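Local coordinates for protein catechol 2,3-dioxygenase (Pseudomonas sp., PDB 3HPV) that probably catalyses the iron(II)-dependent extradiol cleavage of catechol by molecular oxygen, giving (2Z,4E)-2-hydroxy-6-oxohexa-2,4-dienoate, at residues Val14-Leu19 with Ser262-Glu267; Phe71-Lys76 with Ile118-Glu123; Tyr89-Thr94 with Gln166-Glu171; His154-Gly159 with Leu214-Phe219. All coordinates share one frame; numbering follows the deposited sequence.

Overall arrangement
Contacts 1 and 4 build one metal site from neighbouring strands: their centres lie 12 Å apart, and both touch the iron. Glu267 of contact 1 adds the carboxylate to the two histidines of contact 4, while its backbone pairs with Cys217 and Phe219, probably through hydrogen bonds. Contact 2 belongs to the other sheet, the one that also holds Val14-Val16 of contact 1; its Phe71 side chain lies about 13 Å from the iron. Contact 3 is away from the site but meets contact 2, centre to centre 15 Å, where Phe71 packs on Phe169. Along the chain, contacts 2, 3 and 4 are all nested inside the loop that contact 1 closes.

Contact 1 of 4, residues Val14-Leu19 with Ser262-Glu267; sequences VRVLNL and SGNRFE. With FE2 (Fe (II) ion), chain E.
The hydroxyl of Ser262 takes the backbone N-H of Leu17 just where strand 9-16 gives way to a turn. Leu17 N lies 2.9 Å from Ser262 OG in a somewhat bent hydrogen bond, 141° at the hydrogen. With chi1 at -52°, OG stands beside the Ser262 backbone N and is pressed against Val16 as well, 3.2 Å from its CB. Leu17 leans back over the same turn, its CD2 3.4 Å from Ser262 O. Deeper in, Val14 and Asn264 lie alongside each other, pointing opposite ways, Val14 CG1 3.9 Å from Asn264 CB.

The next layer sets the backbones. Gly263 makes the turn between Ser262 and Asn264 at a positive phi of 111°, a conformation that suits glycine. On the other side, Asn18 is the N-cap of helix 19-30, its OD1 accepting the N-H of Glu21. The contact thus joins the end of strand 9-16 in the N-terminal domain to the turn leading into strand 265-270 of the C-terminal domain. That strand runs on to Glu267, whose OE1 binds the iron at 2.0 Å; OE2 stays 3.4 Å from the metal, so the carboxylate is monodentate. Ser218 OG is hydrogen-bonded to OE1 and Thr255 OG1 to OE2, which helps to hold the carboxylate in its orientation. With His154 and His216, Glu267 completes the facial triad of two histidines and one carboxylate characteristic of extradiol dioxygenases.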
loop_
_atom_site.group_PDB
_atom_site.type_symbol
_atom_site.label_atom_id
_atom_site.label_comp_id
_atom_site.label_asym_id
_atom_site.label_seq_id
_atom_site.Cartn_x
_atom_site.Cartn_y
_atom_site.Cartn_z
ATOM N N VAL A 14 -15.984 21.182 18.596
ATOM C CA VAL A 14 -16.892 21.351 17.477
ATOM C C VAL A 14 -18.342 21.238 17.915
ATOM O O VAL A 14 -18.670 20.483 18.846
ATOM C CB VAL A 14 -16.544 20.288 16.404
ATOM C CG1 VAL A 14 -17.515 20.328 15.266
ATOM C CG2 VAL A 14 -15.111 20.541 15.891
ATOM N N ARG A 15 -19.200 21.981 17.221
ATOM C CA ARG A 15 -20.616 22.033 17.535
ATOM C C ARG A 15 -21.465 21.063 16.740
ATOM O O ARG A 15 -21.475 21.129 15.519
ATOM C CB ARG A 15 -21.141 23.449 17.301
ATOM C CG ARG A 15 -20.608 24.525 18.267
ATOM C CD ARG A 15 -21.415 25.845 18.156
ATOM N NE ARG A 15 -21.259 26.521 16.870
ATOM C CZ ARG A 15 -20.140 27.130 16.483
ATOM N NH1 ARG A 15 -19.087 27.145 17.289
ATOM N NH2 ARG A 15 -20.064 27.717 15.296
ATOM N N VAL A 16 -22.169 20.158 17.425
ATOM C CA VAL A 16 -23.046 19.221 16.732
ATOM C C VAL A 16 -24.509 19.552 17.003
ATOM O O VAL A 16 -24.892 19.877 18.135
ATOM C CB VAL A 16 -22.815 17.741 17.131
ATOM C CG1 VAL A 16 -21.424 17.299 16.701
ATOM C CG2 VAL A 16 -23.011 17.557 18.630
ATOM N N LEU A 17 -25.313 19.462 15.942
ATOM C CA LEU A 17 -26.744 19.736 16.007
ATOM C C LEU A 17 -27.490 18.697 16.843
ATOM O O LEU A 17 -28.597 18.950 17.307
ATOM C CB LEU A 17 -27.322 19.794 14.591
ATOM C CG LEU A 17 -27.367 21.129 13.833
ATOM C CD1 LEU A 17 -26.372 22.133 14.400
ATOM C CD2 LEU A 17 -27.106 20.854 12.350
ATOM N N ASN A 18 -26.886 17.531 17.039
ATOM C CA ASN A 18 -27.515 16.488 17.836
ATOM C C ASN A 18 -26.471 15.616 18.502
ATOM O O ASN A 18 -25.833 14.783 17.853
ATOM C CB ASN A 18 -28.433 15.620 16.980
ATOM C CG ASN A 18 -29.198 14.613 17.809
ATOM O OD1 ASN A 18 -28.673 13.566 18.189
ATOM N ND2 ASN A 18 -30.441 14.941 18.121
ATOM N N LEU A 19 -26.329 15.807 19.810
ATOM C CA LEU A 19 -25.353 15.104 20.634
ATOM C C LEU A 19 -25.330 13.572 20.560
ATOM O O LEU A 19 -24.256 12.968 20.559
ATOM C CB LEU A 19 -25.515 15.567 22.088
ATOM C CG LEU A 19 -24.482 15.217 23.172
ATOM C CD1 LEU A 19 -24.710 13.802 23.660
ATOM C CD2 LEU A 19 -23.058 15.406 22.637
ATOM N N SER A 262 -23.790 16.646 11.439
ATOM C CA SER A 262 -24.248 18.018 11.705
ATOM C C SER A 262 -23.832 19.021 10.635
ATOM O O SER A 262 -24.312 20.151 10.621
ATOM C CB SER A 262 -23.713 18.523 13.060
ATOM O OG SER A 262 -23.995 17.613 14.121
ATOM N N GLY A 263 -22.932 18.621 9.748
ATOM C CA GLY A 263 -22.476 19.535 8.713
ATOM C C GLY A 263 -21.028 19.952 8.915
ATOM O O GLY A 263 -20.509 20.818 8.216
ATOM N N ASN A 264 -20.362 19.336 9.878
ATOM C CA ASN A 264 -18.969 19.658 10.122
ATOM C C ASN A 264 -18.079 18.812 9.216
ATOM O O ASN A 264 -18.028 17.599 9.343
ATOM C CB ASN A 264 -18.610 19.400 11.590
ATOM C CG ASN A 264 -19.298 20.370 12.543
ATOM O OD1 ASN A 264 -19.847 19.965 13.553
ATOM N ND2 ASN A 264 -19.253 21.648 12.226
ATOM N N ARG A 265 -17.383 19.450 8.288
ATOM C CA ARG A 265 -16.488 18.712 7.411
ATOM C C ARG A 265 -15.262 18.255 8.171
ATOM O O ARG A 265 -14.753 18.977 9.045
ATOM C CB ARG A 265 -16.000 19.580 6.252
ATOM C CG ARG A 265 -14.787 18.977 5.589
ATOM C CD ARG A 265 -14.257 19.782 4.441
ATOM N NE ARG A 265 -15.264 20.022 3.412
ATOM C CZ ARG A 265 -15.957 21.151 3.313
ATOM N NH1 ARG A 265 -15.743 22.139 4.186
ATOM N NH2 ARG A 265 -16.851 21.296 2.345
ATOM N N PHE A 266 -14.796 17.055 7.851
ATOM C CA PHE A 266 -13.564 16.536 8.447
ATOM C C PHE A 266 -12.698 15.908 7.364
ATOM O O PHE A 266 -13.159 15.677 6.251
ATOM C CB PHE A 266 -13.847 15.552 9.602
ATOM C CG PHE A 266 -14.540 14.286 9.199
ATOM C CD1 PHE A 266 -13.802 13.122 8.939
ATOM C CD2 PHE A 266 -15.928 14.245 9.096
ATOM C CE1 PHE A 266 -14.447 11.923 8.574
ATOM C CE2 PHE A 266 -16.588 13.058 8.734
ATOM C CZ PHE A 266 -15.848 11.891 8.472
ATOM N N GLU A 267 -11.428 15.671 7.671
ATOM C CA GLU A 267 -10.513 15.090 6.692
ATOM C C GLU A 267 -9.729 13.918 7.227
ATOM O O GLU A 267 -9.224 13.960 8.344
ATOM C CB GLU A 267 -9.530 16.149 6.176
ATOM C CG GLU A 267 -8.177 15.602 5.763
ATOM C CD GLU A 267 -7.240 16.670 5.183
ATOM O OE1 GLU A 267 -6.836 17.591 5.934
ATOM O OE2 GLU A 267 -6.907 16.593 3.976
HETATM FE FE FE2 E . -6.322 19.516 5.595
#

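Contact 2 of 4, residues Phe71-Lys76 with Ile118-Glu123; sequences FKVLDK and IELYAE
Phe71 and Val73 bracket Tyr121 of the parallel neighbouring strand, and the backbone between them is the heart of the tight part of this contact. Phe71 O takes Tyr121 N at 3.1 Å and Val73 N donates to Tyr121 O at 2.7 Å, while Phe71 N reaches back to Glu119 O at 2.8 Å, in the alternating pattern of parallel strands. On one face of the sheet the side chains interlock: Ile118 CG2 meets the edge of the Phe71 ring, 3.8 Å from CE2, while the side chains of Val73 and Leu120 cross at about a right angle, CG1 of Val73 3.7 Å from CG of Leu120. Leu79 and Leu82 of helix 76-89 pack onto Val73 and Leu120. The buried Ala122 continues this close fit, its CB against Val73 CG2 and 3.4 Å from Asp75 C, where Asp75 caps the helix through Thr78 N.

Strands 65-73 and 117-121 are the first and last strands of a βαβββ module, the building unit of the vicinal oxygen chelate fold, and they lie side by side in its sheet. On the other face, Tyr121 has its CG between the backbone N and the carbonyl carbon (chi1 62°), which folds the ring across the neighbouring strand. Lys72 CA sits almost squarely above the ring, 4.0 Å from the centroid, in a CH-pi contact. The Lys72 ammonium leads elsewhere, to a salt bridge with Asp278 of the second subunit.

The fit slackens at the solvent edge, where the exposed Lys76 and Glu123 are joined by a salt bridge, NZ to OE2, whose exact geometry is doubtful.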
loop_
_atom_site.group_PDB
_atom_site.type_symbol
_atom_site.label_atom_id
_atom_site.label_comp_id
_atom_site.label_asym_id
_atom_site.label_seq_id
_atom_site.Cartn_x
_atom_site.Cartn_y
_atom_site.Cartn_z
ATOM N N PHE A 71 -3.807 24.439 21.028
ATOM C CA PHE A 71 -2.474 23.873 20.880
ATOM C C PHE A 71 -1.883 23.561 22.262
ATOM O O PHE A 71 -2.165 24.257 23.233
ATOM C CB PHE A 71 -1.575 24.885 20.173
ATOM C CG PHE A 71 -1.974 25.173 18.754
ATOM C CD1 PHE A 71 -1.577 24.327 17.724
ATOM C CD2 PHE A 71 -2.723 26.310 18.442
ATOM C CE1 PHE A 71 -1.913 24.605 16.388
ATOM C CE2 PHE A 71 -3.071 26.607 17.110
ATOM C CZ PHE A 71 -2.662 25.752 16.081
ATOM N N LYS A 72 -1.077 22.517 22.359
ATOM C CA LYS A 72 -0.458 22.162 23.623
ATOM C C LYS A 72 0.902 22.811 23.516
ATOM O O LYS A 72 1.505 22.792 22.443
ATOM C CB LYS A 72 -0.289 20.643 23.747
ATOM C CG LYS A 72 -0.135 20.089 25.189
ATOM C CD LYS A 72 1.294 20.142 25.721
ATOM C CE LYS A 72 1.423 19.493 27.122
ATOM N NZ LYS A 72 1.053 18.032 27.170
ATOM N N VAL A 73 1.361 23.405 24.615
ATOM C CA VAL A 73 2.661 24.059 24.658
ATOM C C VAL A 73 3.558 23.271 25.588
ATOM O O VAL A 73 3.076 22.601 26.490
ATOM C CB VAL A 73 2.519 25.513 25.128
ATOM C CG1 VAL A 73 1.526 26.223 24.204
ATOM C CG2 VAL A 73 2.031 25.562 26.588
ATOM N N LEU A 74 4.858 23.363 25.358
ATOM C CA LEU A 74 5.865 22.621 26.121
ATOM C C LEU A 74 5.733 22.473 27.632
ATOM O O LEU A 74 5.964 21.380 28.167
ATOM C CB LEU A 74 7.261 23.190 25.843
ATOM C CG LEU A 74 8.416 22.424 26.510
ATOM C CD1 LEU A 74 8.599 21.079 25.801
ATOM C CD2 LEU A 74 9.700 23.207 26.418
ATOM N N ASP A 75 5.409 23.577 28.306
ATOM C CA ASP A 75 5.326 23.618 29.767
ATOM C C ASP A 75 4.692 24.898 30.288
ATOM O O ASP A 75 4.498 25.865 29.547
ATOM C CB ASP A 75 6.725 23.510 30.394
ATOM C CG ASP A 75 7.699 24.541 29.828
ATOM O OD1 ASP A 75 7.300 25.722 29.689
ATOM O OD2 ASP A 75 8.865 24.178 29.525
ATOM N N LYS A 76 4.409 24.893 31.586
ATOM C CA LYS A 76 3.796 26.021 32.276
ATOM C C LYS A 76 4.520 27.338 32.015
ATOM O O LYS A 76 3.884 28.362 31.783
ATOM C CB LYS A 76 3.761 25.726 33.779
ATOM C CG LYS A 76 2.371 25.654 34.360
ATOM C CD LYS A 76 2.334 24.770 35.587
ATOM C CE LYS A 76 0.999 24.912 36.303
ATOM N NZ LYS A 76 0.846 23.875 37.359
ATOM N N ILE A 118 -8.531 30.813 19.447
ATOM C CA ILE A 118 -7.428 29.858 19.590
ATOM C C ILE A 118 -7.051 29.801 21.069
ATOM O O ILE A 118 -7.183 30.792 21.779
ATOM C CB ILE A 118 -6.187 30.293 18.765
ATOM C CG1 ILE A 118 -6.574 30.464 17.289
ATOM C CG2 ILE A 118 -5.076 29.266 18.907
ATOM C CD1 ILE A 118 -7.042 29.184 16.605
ATOM N N GLU A 119 -6.591 28.637 21.515
ATOM C CA GLU A 119 -6.217 28.405 22.900
ATOM C C GLU A 119 -4.879 27.724 23.011
ATOM O O GLU A 119 -4.509 26.926 22.152
ATOM C CB GLU A 119 -7.179 27.458 23.595
ATOM C CG GLU A 119 -8.600 27.836 23.552
ATOM C CD GLU A 119 -9.368 27.119 24.641
ATOM O OE1 GLU A 119 -9.027 25.950 24.944
ATOM O OE2 GLU A 119 -10.300 27.738 25.191
ATOM N N LEU A 120 -4.207 27.990 24.126
ATOM C CA LEU A 120 -2.909 27.418 24.429
ATOM C C LEU A 120 -2.975 26.833 25.837
ATOM O O LEU A 120 -3.480 27.492 26.752
ATOM C CB LEU A 120 -1.836 28.511 24.390
ATOM C CG LEU A 120 -0.931 28.795 23.179
ATOM C CD1 LEU A 120 -1.641 28.553 21.871
ATOM C CD2 LEU A 120 -0.420 30.237 23.272
ATOM N N TYR A 121 -2.491 25.602 26.012
ATOM C CA TYR A 121 -2.438 24.968 27.327
ATOM C C TYR A 121 -1.146 24.162 27.462
ATOM O O TYR A 121 -0.544 23.758 26.466
ATOM C CB TYR A 121 -3.638 24.052 27.561
ATOM C CG TYR A 121 -3.746 22.885 26.610
ATOM C CD1 TYR A 121 -4.334 23.039 25.355
ATOM C CD2 TYR A 121 -3.296 21.611 26.985
ATOM C CE1 TYR A 121 -4.486 21.942 24.489
ATOM C CE2 TYR A 121 -3.442 20.519 26.142
ATOM C CZ TYR A 121 -4.044 20.685 24.891
ATOM O OH TYR A 121 -4.243 19.602 24.061
ATOM N N ALA A 122 -0.716 23.947 28.705
ATOM C CA ALA A 122 0.500 23.190 28.999
ATOM C C ALA A 122 0.182 21.834 29.625
ATOM O O ALA A 122 0.969 20.896 29.524
ATOM C CB ALA A 122 1.396 23.986 29.955
ATOM N N GLU A 123 -0.970 21.734 30.279
ATOM C CA GLU A 123 -1.325 20.488 30.933
ATOM C C GLU A 123 -2.629 19.846 30.532
ATOM O O GLU A 123 -3.679 20.493 30.436
ATOM C CB GLU A 123 -1.333 20.685 32.449
ATOM C CG GLU A 123 -0.000 21.114 33.022
ATOM C CD GLU A 123 -0.103 21.537 34.474
ATOM O OE1 GLU A 123 -0.332 20.665 35.340
ATOM O OE2 GLU A 123 0.042 22.748 34.745
#

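Contact 3 of 4, residues Tyr89-Thr94 with Gln166-Glu171; sequences YGLTTT and QKIFTE
Tyr89, just before Gly90, extends its ring to the side of helix 162-172 and meets three of its residues. Its CG is anti to the backbone N (chi1 -178°), and this carries the phenol out to the opposing helix. There CE2 lies 3.6 Å from Ile168 CG1, the two side chains crossing at about a right angle. The hydroxyl end comes down on the flank of Lys167, with OH 3.3 Å from CB and 3.1 Å from NZ. At the ring edge, close to its plane, Glu171 OE2 approaches CE1 at 4.0 Å, the carboxylate turned 80° from the ring.

Gly90 then breaks the helix with a positive phi of 131° in a Schellman motif, which swings the chain round so that Leu91 also faces helix 162-172. Leu91 and Ile168 reach toward each other tip to tip, CD1 lying 3.8 Å from CG2. Leu91 packs on Phe110 and Leu86 too, and Ile168 on Leu112 and Pro113, so this apolar inner part is continuous with its surroundings, whereas Lys167 and Glu171 lie on the exposed side. The arrangement is a surface seam between the N-terminal and C-terminal halves of the two-domain extradiol dioxygenase fold.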
loop_
_atom_site.group_PDB
_atom_site.type_symbol
_atom_site.label_atom_id
_atom_site.label_comp_id
_atom_site.label_asym_id
_atom_site.label_seq_id
_atom_site.Cartn_x
_atom_site.Cartn_y
_atom_site.Cartn_z
ATOM N N TYR A 89 1.970 41.935 21.882
ATOM C CA TYR A 89 1.744 42.128 20.457
ATOM C C TYR A 89 0.468 42.951 20.254
ATOM O O TYR A 89 0.329 43.677 19.257
ATOM C CB TYR A 89 1.608 40.781 19.745
ATOM C CG TYR A 89 1.416 40.882 18.241
ATOM C CD1 TYR A 89 2.515 40.918 17.370
ATOM C CD2 TYR A 89 0.134 40.917 17.684
ATOM C CE1 TYR A 89 2.336 40.980 15.980
ATOM C CE2 TYR A 89 -0.057 40.980 16.298
ATOM C CZ TYR A 89 1.046 41.010 15.458
ATOM O OH TYR A 89 0.845 41.069 14.101
ATOM N N GLY A 90 -0.475 42.828 21.185
ATOM C CA GLY A 90 -1.703 43.599 21.069
ATOM C C GLY A 90 -3.013 42.848 21.225
ATOM O O GLY A 90 -4.085 43.453 21.265
ATOM N N LEU A 91 -2.934 41.530 21.319
ATOM C CA LEU A 91 -4.139 40.721 21.444
ATOM C C LEU A 91 -4.594 40.668 22.875
ATOM O O LEU A 91 -3.777 40.652 23.773
ATOM C CB LEU A 91 -3.866 39.294 20.958
ATOM C CG LEU A 91 -3.708 39.052 19.460
ATOM C CD1 LEU A 91 -3.028 37.715 19.227
ATOM C CD2 LEU A 91 -5.069 39.084 18.807
ATOM N N THR A 92 -5.892 40.642 23.099
ATOM C CA THR A 92 -6.363 40.550 24.462
ATOM C C THR A 92 -6.417 39.058 24.749
ATOM O O THR A 92 -6.705 38.251 23.863
ATOM C CB THR A 92 -7.748 41.226 24.648
ATOM O OG1 THR A 92 -8.755 40.485 23.952
ATOM C CG2 THR A 92 -7.708 42.656 24.096
ATOM N N THR A 93 -6.124 38.696 25.989
ATOM C CA THR A 93 -6.070 37.309 26.403
ATOM C C THR A 93 -7.118 36.972 27.453
ATOM O O THR A 93 -7.400 37.772 28.327
ATOM C CB THR A 93 -4.652 37.022 26.962
ATOM O OG1 THR A 93 -3.724 36.887 25.875
ATOM C CG2 THR A 93 -4.637 35.783 27.825
ATOM N N THR A 94 -7.695 35.782 27.364
ATOM C CA THR A 94 -8.682 35.333 28.345
ATOM C C THR A 94 -8.044 34.147 29.011
ATOM O O THR A 94 -7.345 33.381 28.367
ATOM C CB THR A 94 -9.975 34.835 27.695
ATOM O OG1 THR A 94 -10.430 35.802 26.749
ATOM C CG2 THR A 94 -11.069 34.597 28.759
ATOM N N GLN A 166 -1.290 35.543 9.918
ATOM C CA GLN A 166 0.040 35.026 9.626
ATOM C C GLN A 166 1.054 35.679 10.558
ATOM O O GLN A 166 1.842 34.996 11.212
ATOM C CB GLN A 166 0.437 35.310 8.170
ATOM C CG GLN A 166 1.797 34.719 7.810
ATOM C CD GLN A 166 2.229 35.024 6.399
ATOM O OE1 GLN A 166 1.400 35.146 5.494
ATOM N NE2 GLN A 166 3.545 35.137 6.192
ATOM N N LYS A 167 1.035 37.009 10.611
ATOM C CA LYS A 167 1.957 37.743 11.464
ATOM C C LYS A 167 1.874 37.190 12.882
ATOM O O LYS A 167 2.884 36.833 13.488
ATOM C CB LYS A 167 1.607 39.231 11.463
ATOM C CG LYS A 167 2.669 40.119 10.841
ATOM C CD LYS A 167 3.170 41.185 11.831
ATOM C CE LYS A 167 2.357 42.471 11.792
ATOM N NZ LYS A 167 2.700 43.329 12.977
ATOM N N ILE A 168 0.660 37.112 13.408
ATOM C CA ILE A 168 0.478 36.600 14.752
ATOM C C ILE A 168 1.131 35.227 14.951
ATOM O O ILE A 168 1.910 35.034 15.887
ATOM C CB ILE A 168 -0.997 36.518 15.085
ATOM C CG1 ILE A 168 -1.581 37.929 15.068
ATOM C CG2 ILE A 168 -1.197 35.828 16.455
ATOM C CD1 ILE A 168 -3.064 37.996 15.309
ATOM N N PHE A 169 0.826 34.280 14.069
ATOM C CA PHE A 169 1.389 32.940 14.190
ATOM C C PHE A 169 2.893 32.805 14.005
ATOM O O PHE A 169 3.492 31.966 14.661
ATOM C CB PHE A 169 0.689 31.968 13.239
ATOM C CG PHE A 169 -0.606 31.452 13.771
ATOM C CD1 PHE A 169 -1.780 32.176 13.613
ATOM C CD2 PHE A 169 -0.647 30.266 14.478
ATOM C CE1 PHE A 169 -2.977 31.719 14.158
ATOM C CE2 PHE A 169 -1.847 29.807 15.031
ATOM C CZ PHE A 169 -3.000 30.532 14.868
ATOM N N THR A 170 3.496 33.601 13.113
ATOM C CA THR A 170 4.938 33.519 12.886
ATOM C C THR A 170 5.776 34.351 13.869
ATOM O O THR A 170 6.746 33.861 14.428
ATOM C CB THR A 170 5.306 33.949 11.439
ATOM O OG1 THR A 170 4.777 35.255 11.167
ATOM C CG2 THR A 170 4.740 32.966 10.433
ATOM N N GLU A 171 5.382 35.595 14.099
ATOM C CA GLU A 171 6.122 36.496 14.983
ATOM C C GLU A 171 5.943 36.288 16.480
ATOM O O GLU A 171 6.869 36.531 17.259
ATOM C CB GLU A 171 5.787 37.946 14.629
ATOM C CG GLU A 171 6.037 38.249 13.169
ATOM C CD GLU A 171 5.768 39.681 12.817
ATOM O OE1 GLU A 171 5.683 39.987 11.608
ATOM O OE2 GLU A 171 5.652 40.508 13.746
#

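Contact 4 of 4, residues His154-Gly159 with Leu214-Phe219; sequences HCLLYG and LHHCSF. With FE2 (Fe (II) ion), chain E.
Leu156 O is gripped by two successive backbone N-H groups of the opposite strand: His215 N donates at 3.1 Å, and His216 N adds a weak bond at 3.5 Å. Both residues thus face Leu156, a classic beta bulge in an antiparallel pair, and Leu156 N completes it by donating to His216 O at 2.9 Å.

The two histidines have different partners. His215 places its CB over the centre of the Tyr158 ring, 4.3 Å from the centroid, while the Tyr158 hydroxyl is hydrogen-bonded to Asp294 O. His216 joins His154 at the iron, as the vicinal oxygen chelate fold uses the inner strands of its sheet to hold a metal. The metal is bound by His154 NE2 at 2.3 Å and by His216 NE2 at 2.4 Å. Both side chains leave the sheet on the face of Leu156 and Ser218; CG lies between backbone N and carbonyl carbon in each (chi1 60° and 75°), which leans the rings toward the shared metal, their planes 82° apart.

Neighbouring groups pack against both rings. Ser218 CB lies over one face of the His154 imidazole, 3.5 Å from its centroid, its OG hydrogen-bonded to Glu267 OE1, and Leu156 CB touches His216 CE1 at 3.6 Å. On the reverse face, Leu157 packs on Leu214, and Cys155 and Cys217 face each other as a non-hydrogen-bonded pair.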
loop_
_atom_site.group_PDB
_atom_site.type_symbol
_atom_site.label_atom_id
_atom_site.label_comp_id
_atom_site.label_asym_id
_atom_site.label_seq_id
_atom_site.Cartn_x
_atom_site.Cartn_y
_atom_site.Cartn_z
ATOM N N HIS A 154 -4.525 18.874 12.116
ATOM C CA HIS A 154 -4.657 20.313 11.965
ATOM C C HIS A 154 -6.118 20.613 11.696
ATOM O O HIS A 154 -6.995 19.775 11.919
ATOM C CB HIS A 154 -3.817 20.807 10.774
ATOM C CG HIS A 154 -4.215 20.201 9.461
ATOM N ND1 HIS A 154 -3.735 18.984 9.025
ATOM C CD2 HIS A 154 -5.096 20.614 8.516
ATOM C CE1 HIS A 154 -4.304 18.673 7.874
ATOM N NE2 HIS A 154 -5.135 19.642 7.545
ATOM N N CYS A 155 -6.368 21.828 11.238
ATOM C CA CYS A 155 -7.693 22.285 10.872
ATOM C C CYS A 155 -7.375 23.393 9.889
ATOM O O CYS A 155 -6.245 23.880 9.851
ATOM C CB CYS A 155 -8.477 22.833 12.080
ATOM S SG CYS A 155 -7.945 24.478 12.746
ATOM N N LEU A 156 -8.334 23.741 9.047
ATOM C CA LEU A 156 -8.141 24.831 8.109
ATOM C C LEU A 156 -9.307 25.772 8.411
ATOM O O LEU A 156 -10.440 25.332 8.600
ATOM C CB LEU A 156 -8.156 24.338 6.647
ATOM C CG LEU A 156 -7.904 25.462 5.603
ATOM C CD1 LEU A 156 -7.269 24.927 4.318
ATOM C CD2 LEU A 156 -9.216 26.140 5.281
ATOM N N LEU A 157 -9.024 27.062 8.496
ATOM C CA LEU A 157 -10.071 28.012 8.822
ATOM C C LEU A 157 -10.207 29.101 7.775
ATOM O O LEU A 157 -9.225 29.506 7.147
ATOM C CB LEU A 157 -9.810 28.660 10.200
ATOM C CG LEU A 157 -9.563 27.851 11.499
ATOM C CD1 LEU A 157 -10.542 26.664 11.624
ATOM C CD2 LEU A 157 -8.128 27.379 11.513
ATOM N N TYR A 158 -11.441 29.571 7.610
ATOM C CA TYR A 158 -11.786 30.623 6.661
ATOM C C TYR A 158 -12.009 31.906 7.464
ATOM O O TYR A 158 -12.841 31.943 8.363
ATOM C CB TYR A 158 -13.073 30.260 5.911
ATOM C CG TYR A 158 -12.907 29.323 4.726
ATOM C CD1 TYR A 158 -11.642 28.896 4.303
ATOM C CD2 TYR A 158 -14.023 28.914 3.988
ATOM C CE1 TYR A 158 -11.492 28.094 3.170
ATOM C CE2 TYR A 158 -13.887 28.113 2.863
ATOM C CZ TYR A 158 -12.623 27.707 2.450
ATOM O OH TYR A 158 -12.505 26.957 1.297
ATOM N N GLY A 159 -11.259 32.947 7.136
ATOM C CA GLY A 159 -11.400 34.192 7.860
ATOM C C GLY A 159 -10.931 35.382 7.053
ATOM O O GLY A 159 -10.141 35.226 6.117
ATOM N N LEU A 214 -15.214 27.363 9.981
ATOM C CA LEU A 214 -14.356 26.203 10.087
ATOM C C LEU A 214 -14.521 25.461 8.757
ATOM O O LEU A 214 -15.634 25.072 8.406
ATOM C CB LEU A 214 -14.806 25.314 11.251
ATOM C CG LEU A 214 -14.286 23.882 11.460
ATOM C CD1 LEU A 214 -15.317 22.920 10.969
ATOM C CD2 LEU A 214 -12.930 23.665 10.784
ATOM N N HIS A 215 -13.438 25.308 7.996
ATOM C CA HIS A 215 -13.519 24.548 6.744
ATOM C C HIS A 215 -13.485 23.049 7.084
ATOM O O HIS A 215 -14.273 22.251 6.564
ATOM C CB HIS A 215 -12.346 24.865 5.820
ATOM C CG HIS A 215 -12.402 24.125 4.519
ATOM N ND1 HIS A 215 -13.208 24.521 3.474
ATOM C CD2 HIS A 215 -11.794 22.987 4.114
ATOM C CE1 HIS A 215 -13.097 23.658 2.482
ATOM N NE2 HIS A 215 -12.244 22.718 2.845
ATOM N N HIS A 216 -12.548 22.662 7.940
ATOM C CA HIS A 216 -12.451 21.274 8.366
ATOM C C HIS A 216 -11.403 21.016 9.405
ATOM O O HIS A 216 -10.457 21.777 9.566
ATOM C CB HIS A 216 -12.156 20.338 7.185
ATOM C CG HIS A 216 -10.740 20.380 6.680
ATOM N ND1 HIS A 216 -10.297 21.314 5.765
ATOM C CD2 HIS A 216 -9.685 19.552 6.905
ATOM C CE1 HIS A 216 -9.037 21.056 5.442
ATOM N NE2 HIS A 216 -8.643 19.990 6.118
ATOM N N CYS A 217 -11.601 19.919 10.119
ATOM C CA CYS A 217 -10.632 19.426 11.067
ATOM C C CYS A 217 -10.048 18.211 10.320
ATOM O O CYS A 217 -10.726 17.579 9.471
ATOM C CB CYS A 217 -11.299 19.018 12.381
ATOM S SG CYS A 217 -11.753 20.472 13.424
ATOM N N SER A 218 -8.802 17.880 10.622
ATOM C CA SER A 218 -8.150 16.792 9.924
ATOM C C SER A 218 -7.492 15.764 10.815
ATOM O O SER A 218 -6.892 16.102 11.840
ATOM C CB SER A 218 -7.100 17.372 8.954
ATOM O OG SER A 218 -6.311 16.349 8.372
ATOM N N PHE A 219 -7.595 14.506 10.392
ATOM C CA PHE A 219 -7.001 13.389 11.112
ATOM C C PHE A 219 -6.116 12.554 10.177
ATOM O O PHE A 219 -6.502 12.220 9.046
ATOM C CB PHE A 219 -8.085 12.503 11.722
ATOM C CG PHE A 219 -9.133 13.258 12.487
ATOM C CD1 PHE A 219 -10.221 13.825 11.827
ATOM C CD2 PHE A 219 -9.030 13.406 13.868
ATOM C CE1 PHE A 219 -11.201 14.542 12.535
ATOM C CE2 PHE A 219 -10.004 14.126 14.596
ATOM C CZ PHE A 219 -11.090 14.696 13.921
HETATM FE FE FE2 E . -6.322 19.516 5.595
#